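Local coordinates for catalase (Pseudomonas syringae, PDB 1M7S) that breaks hydrogen peroxide down into water and oxygen with a haem cofactor, protecting the cell from peroxide damage, at the interface of chains A and B. Sequence-based numbering; all coordinates share one arbitrary frame. Chains: chain A/B, Catalase.

The interface of chains A and B. Residues chain A 372-373, 375-376; chain B 142-143, 148, 157.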
# COMPACT_ATOMS: atom_id res chain seq x y z
N SER A 372 9.26 25.64 -6.68
CA SER A 372 8.16 26.57 -6.91
C SER A 372 7.01 26.48 -5.96
O SER A 372 6.65 25.46 -5.34
CB SER A 372 7.72 26.40 -8.39
OG SER A 372 6.58 27.22 -8.65
N GLY A 373 6.27 27.59 -5.83
CA GLY A 373 5.04 27.71 -5.05
C GLY A 373 3.82 27.50 -5.98
O GLY A 373 2.68 27.32 -5.55
N ASN A 375 1.83 25.24 -8.20
CA ASN A 375 1.48 23.85 -8.59
C ASN A 375 0.03 23.80 -9.11
O ASN A 375 -0.75 22.83 -9.04
CB ASN A 375 1.66 22.95 -7.36
CG ASN A 375 0.80 23.40 -6.20
OD1 ASN A 375 0.17 24.48 -6.22
ND2 ASN A 375 0.73 22.65 -5.11
N TYR A 376 -0.34 24.94 -9.74
CA TYR A 376 -1.67 25.12 -10.32
C TYR A 376 -1.54 25.82 -11.68
O TYR A 376 -0.51 26.46 -12.00
CB TYR A 376 -2.56 25.90 -9.36
CG TYR A 376 -1.99 27.25 -8.93
CD1 TYR A 376 -2.19 28.39 -9.69
CD2 TYR A 376 -1.26 27.33 -7.75
CE1 TYR A 376 -1.67 29.62 -9.28
CE2 TYR A 376 -0.71 28.54 -7.33
CZ TYR A 376 -0.93 29.68 -8.12
OH TYR A 376 -0.40 30.88 -7.69
N HIS B 142 -5.10 22.85 -5.41
CA HIS B 142 -3.71 23.25 -5.18
C HIS B 142 -3.58 24.74 -4.85
O HIS B 142 -2.82 25.08 -3.93
CB HIS B 142 -2.80 22.91 -6.35
CG HIS B 142 -2.58 21.41 -6.49
ND1 HIS B 142 -1.84 20.90 -7.52
CD2 HIS B 142 -3.01 20.38 -5.73
CE1 HIS B 142 -1.81 19.55 -7.39
NE2 HIS B 142 -2.52 19.23 -6.33
N ALA B 143 -4.33 25.59 -5.58
CA ALA B 143 -4.24 27.03 -5.29
C ALA B 143 -4.84 27.41 -3.96
O ALA B 143 -4.37 28.35 -3.28
CB ALA B 143 -4.95 27.77 -6.44
N PRO B 148 2.92 25.05 -0.94
CA PRO B 148 3.69 23.82 -0.98
C PRO B 148 5.09 23.96 -0.43
O PRO B 148 5.77 22.99 -0.06
CB PRO B 148 3.80 23.38 -2.46
CG PRO B 148 3.47 24.68 -3.18
CD PRO B 148 2.56 25.50 -2.30
N ARG B 157 -1.92 33.03 -3.69
CA ARG B 157 -1.93 31.91 -4.65
C ARG B 157 -3.32 31.67 -5.21
O ARG B 157 -3.48 31.55 -6.45
CB ARG B 157 -1.36 30.66 -3.95
CG ARG B 157 -0.04 30.81 -3.26
CD ARG B 157 0.54 29.58 -2.55
NE ARG B 157 0.64 28.46 -3.47
CZ ARG B 157 -0.21 27.45 -3.58
NH1 ARG B 157 -1.22 27.36 -2.76
NH2 ARG B 157 0.09 26.61 -4.57
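The backbone carbonyl oxygen O of A:Gly373 is gripped side-on by the guanidinium of B:Arg157, with NE at 3.1 Å and NH2 at 2.9 Å. Both N-H groups converge on this one acceptor, which lies almost in the guanidinium plane; NH2 approaches nearly head-on to the C=O (174°), whereas NE comes in tilted from the carbonyl plane. The site belongs to a subunit interface of a clade 1 haem catalase, where a loop of chain A (A:Ser372 to A:Tyr376) lies over helices 137-144 and 156-162 of chain B. Catalases of this family are tetramers, and two-fold symmetry repeats the patch with the chains exchanged. The patch centre is about 38 Å from the active-site residue A:His52, so a direct part in peroxide chemistry is unlikely.

NH2 of B:Arg157 also donates to the side-chain amide oxygen OD1 of A:Asn375 at 2.7 Å. That bond is bent (116° at H), and the donor stands above the amide plane. Within chain B, NH1 of B:Arg157 donates to the backbone O of B:His142 at 3.0 Å, in the carbonyl plane and on a lone pair, so acceptors from both chains fix the rotation of the guanidinium. A bend at chi3 turns the arginine head toward the loop, and CD of B:Pro148 covers one guanidinium face near its rim.

The side chain of the same B:His142 reaches chain A as well: its ring nitrogen ND1 donates to the backbone O of A:Asn375 at 2.7 Å. The bond is fairly straight, with the acceptor at the imidazole edge and in its plane, consistent with a proton on ND1. The amide lies across the base of this histidine, CG of A:Asn375 to CB of B:His142 at 3.6 Å, its plane not far from parallel to the ring.

A:Tyr376 presents one ring face to CB of B:Ala143, whereas NH2 of B:Arg157 sits at the ring edge, the ring and guanidinium planes 76° apart; this is edge packing, not a cation-pi stack.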